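Local coordinates for avirulence protein (Pseudomonas syringae, PDB 4B6X) that is a type III secreted effector, processed inside the host plant, whose C-terminal coiled-coil domain, the part present here, is probably involved in triggering plant immunity, at residues A[37-42]-A[63-68]. Sequence-based numbering, arbitrary orientation.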
ATOM      1  N   MET A  37       3.885  -2.359   4.368  1.00 21.35           N
ATOM      2  CA  MET A  37       5.041  -1.605   3.931  1.00 20.97           C
ATOM      3  C   MET A  37       4.760  -0.103   3.998  1.00 18.44           C
ATOM      4  O   MET A  37       5.613   0.696   4.472  1.00 19.30           O
ATOM      5  CB  MET A  37       5.491  -1.969   2.523  1.00 21.34           C
ATOM      6  CG  MET A  37       6.302  -3.275   2.376  1.00 29.21           C
ATOM      7  SD  MET A  37       7.285  -3.338   0.777  1.00 39.80           S
ATOM      8  CE  MET A  37       6.414  -2.013  -0.154  1.00 19.57           C
ATOM      9  N   VAL A  38       3.579   0.302   3.565  1.00 16.07           N
ATOM     10  CA  VAL A  38       3.205   1.726   3.614  1.00 14.33           C
ATOM     11  C   VAL A  38       3.251   2.271   5.018  1.00 16.15           C
ATOM     12  O   VAL A  38       3.753   3.379   5.266  1.00 17.17           O
ATOM     13  CB  VAL A  38       1.811   1.977   3.012  1.00 13.86           C
ATOM     14  CG1 VAL A  38       1.197   3.296   3.548  1.00 12.15           C
ATOM     15  CG2 VAL A  38       1.884   1.935   1.455  1.00 11.95           C
ATOM     16  N   ASN A  39       2.751   1.486   5.958  1.00 17.48           N
ATOM     17  CA  ASN A  39       2.774   1.874   7.342  1.00 19.07           C
ATOM     18  C   ASN A  39       4.200   1.952   7.933  1.00 19.65           C
ATOM     19  O   ASN A  39       4.512   2.857   8.717  1.00 19.45           O
ATOM     20  CB  ASN A  39       1.931   0.884   8.159  1.00 22.05           C
ATOM     21  CG  ASN A  39       0.434   0.954   7.851  1.00 23.71           C
ATOM     22  OD1 ASN A  39      -0.033   1.776   7.064  1.00 28.89           O
ATOM     23  ND2 ASN A  39      -0.320   0.059   8.461  1.00 25.00           N
ATOM     24  N   ASN A  40       5.058   0.982   7.618  1.00 19.83           N
ATOM     25  CA  ASN A  40       6.426   1.004   8.132  1.00 21.06           C
ATOM     26  C   ASN A  40       7.193   2.209   7.590  1.00 19.59           C
ATOM     27  O   ASN A  40       7.868   2.918   8.326  1.00 20.95           O
ATOM     28  CB  ASN A  40       7.153  -0.306   7.806  1.00 22.49           C
ATOM     29  CG  ASN A  40       6.624  -1.492   8.623  1.00 27.11           C
ATOM     30  OD1 ASN A  40       6.130  -1.317   9.731  1.00 28.30           O
ATOM     31  ND2 ASN A  40       6.694  -2.696   8.059  1.00 29.40           N
ATOM     32  N   LEU A  41       7.022   2.486   6.307  1.00 16.90           N
ATOM     33  CA  LEU A  41       7.651   3.617   5.697  1.00 15.26           C
ATOM     34  C   LEU A  41       7.108   4.916   6.249  1.00 15.43           C
ATOM     35  O   LEU A  41       7.859   5.872   6.369  1.00 15.28           O
ATOM     36  CB  LEU A  41       7.485   3.567   4.173  1.00 13.41           C
ATOM     37  CG  LEU A  41       8.258   2.474   3.432  1.00 13.91           C
ATOM     38  CD1 LEU A  41       7.657   2.203   2.015  1.00 11.70           C
ATOM     39  CD2 LEU A  41       9.748   2.917   3.311  1.00 13.91           C
ATOM     40  N   THR A  42       5.833   4.962   6.631  1.00 16.79           N
ATOM     41  CA  THR A  42       5.289   6.168   7.223  1.00 17.52           C
ATOM     42  C   THR A  42       5.919   6.428   8.605  1.00 21.05           C
ATOM     43  O   THR A  42       6.288   7.569   8.917  1.00 21.00           O
ATOM     44  CB  THR A  42       3.768   6.150   7.337  1.00 18.39           C
ATOM     45  OG1 THR A  42       3.191   5.901   6.054  1.00 16.43           O
ATOM     46  CG2 THR A  42       3.267   7.501   7.856  1.00 16.87           C
ATOM     47  N   GLN A  63      10.198   6.520  -1.466  1.00 15.23           N
ATOM     48  CA  GLN A  63       9.682   5.145  -1.382  1.00 17.21           C
ATOM     49  C   GLN A  63       8.221   5.007  -0.955  1.00 15.02           C
ATOM     50  O   GLN A  63       7.496   4.167  -1.490  1.00 13.45           O
ATOM     51  CB  GLN A  63      10.471   4.349  -0.365  1.00 17.81           C
ATOM     52  CG  GLN A  63      11.621   3.673  -0.954  1.00 24.75           C
ATOM     53  CD  GLN A  63      11.306   2.627  -2.019  1.00 25.39           C
ATOM     54  OE1 GLN A  63      11.243   2.942  -3.191  1.00 22.89           O
ATOM     55  NE2 GLN A  63      11.208   1.359  -1.610  1.00 29.06           N
ATOM     56  N   LEU A  64       7.850   5.789   0.050  1.00 13.98           N
ATOM     57  CA  LEU A  64       6.483   5.869   0.512  1.00 14.14           C
ATOM     58  C   LEU A  64       5.522   6.260  -0.611  1.00 14.05           C
ATOM     59  O   LEU A  64       4.441   5.706  -0.729  1.00 14.44           O
ATOM     60  CB  LEU A  64       6.373   6.839   1.674  1.00 14.56           C
ATOM     61  CG  LEU A  64       5.017   7.024   2.319  1.00 16.12           C
ATOM     62  CD1 LEU A  64       4.439   5.668   2.730  1.00 14.93           C
ATOM     63  CD2 LEU A  64       5.180   7.955   3.525  1.00 15.35           C
ATOM     64  N   ARG A  65       5.901   7.195  -1.460  1.00 14.51           N
ATOM     65  CA  ARG A  65       5.023   7.554  -2.529  1.00 14.47           C
ATOM     66  C   ARG A  65       4.905   6.441  -3.556  1.00 14.52           C
ATOM     67  O   ARG A  65       3.828   6.257  -4.115  1.00 14.42           O
ATOM     68  CB  ARG A  65       5.458   8.822  -3.205  1.00 16.00           C
ATOM     69  CG  ARG A  65       4.424   9.277  -4.213  1.00 18.76           C
ATOM     70  CD  ARG A  65       4.739  10.628  -4.758  1.00 24.24           C
ATOM     71  NE  ARG A  65       4.140  11.745  -4.017  1.00 26.95           N
ATOM     72  CZ  ARG A  65       4.789  12.807  -3.540  1.00 26.95           C
ATOM     73  NH1 ARG A  65       6.118  12.931  -3.659  1.00 27.44           N
ATOM     74  NH2 ARG A  65       4.093  13.764  -2.938  1.00 28.95           N
ATOM     75  N   HIS A  66       6.000   5.747  -3.846  1.00 12.88           N
ATOM     76  CA  HIS A  66       5.927   4.601  -4.754  1.00 14.11           C
ATOM     77  C   HIS A  66       4.910   3.590  -4.222  1.00 13.88           C
ATOM     78  O   HIS A  66       4.034   3.144  -4.934  1.00 15.15           O
ATOM     79  CB  HIS A  66       7.268   3.886  -4.858  1.00 14.40           C
ATOM     80  CG  HIS A  66       8.345   4.636  -5.568  1.00 12.95           C
ATOM     81  ND1 HIS A  66       8.159   5.235  -6.795  1.00 15.05           N
ATOM     82  CD2 HIS A  66       9.668   4.739  -5.302  1.00 14.39           C
ATOM     83  CE1 HIS A  66       9.312   5.718  -7.231  1.00 16.87           C
ATOM     84  NE2 HIS A  66      10.242   5.451  -6.333  1.00 16.34           N
ATOM     85  N   ALA A  67       5.027   3.274  -2.941  1.00 13.53           N
ATOM     86  CA  ALA A  67       4.204   2.268  -2.294  1.00 13.28           C
ATOM     87  C   ALA A  67       2.716   2.657  -2.178  1.00 13.53           C
ATOM     88  O   ALA A  67       1.821   1.805  -2.361  1.00 13.86           O
ATOM     89  CB  ALA A  67       4.816   1.893  -0.902  1.00 12.02           C
ATOM     90  N   ARG A  68       2.444   3.926  -1.873  1.00 13.58           N
ATOM     91  CA  ARG A  68       1.084   4.412  -1.792  1.00 14.02           C
ATOM     92  C   ARG A  68       0.391   4.384  -3.181  1.00 14.86           C
ATOM     93  O   ARG A  68      -0.801   4.071  -3.258  1.00 15.34           O
ATOM     94  CB  ARG A  68       1.032   5.803  -1.172  1.00 14.58           C
ATOM     95  CG  ARG A  68       1.383   5.820   0.315  1.00 15.33           C
ATOM     96  CD  ARG A  68       1.346   7.230   0.884  1.00 15.54           C
ATOM     97  NE  ARG A  68      -0.012   7.743   0.806  1.00 16.35           N
ATOM     98  CZ  ARG A  68      -0.373   8.951   0.403  1.00 17.85           C
ATOM     99  NH1 ARG A  68       0.514   9.853   0.010  1.00 18.64           N
ATOM    100  NH2 ARG A  68      -1.664   9.244   0.355  1.00 21.57           N
TER
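Two helices, 25-50 and 54-89, form the antiparallel coiled-coil hairpin that is the ordered part of this C-terminal effector domain, and residues 37-42 and 63-68 face each other across it. The local axes approach to 9.3 Å with 158° between their N-to-C directions, and the CA atoms nearest across the interface pair V38 with A67 (6.0 Å) and L41 with L64 (5.8 Å). No hydrogen bond crosses between the segments; V38, L41, L64 and A67 contribute about 250 of the 330 Å² buried.

The small A67 is central to the contact: its CA-to-CB bond points toward helix 25-50, and its CB meets V38 CG2 at 3.8 Å and L41 CD1 at 4.1 Å. V38, with chi1 t, directs CG2 to A67 and over the start of the next residue, 3.9 Å from R68 N, while its CG1 lies 4.1 Å from L64 CD1. L64 starts sideways, but its t,p conformation swings CD1 into the interface, 4.0 Å from L41 CB. L41 adopts m,t, so CD2 reaches Q63 CB at 4.0 Å. At the margins, M37 bends back through an off-rotamer chi3 of -17°, bringing CE to 4.3 Å from A67 CB, and R68 CG lies 4.1 Å from V38 CG2.

On the T42 side the hydroxyl is tied back into its own helix. With chi1 m, T42 OG1 donates to V38 O at 2.7 Å, sharing that carbonyl with T42 N, and L64 CD1 sits against both oxygens, 3.6 Å from T42 OG1 and 3.5 Å from V38 O.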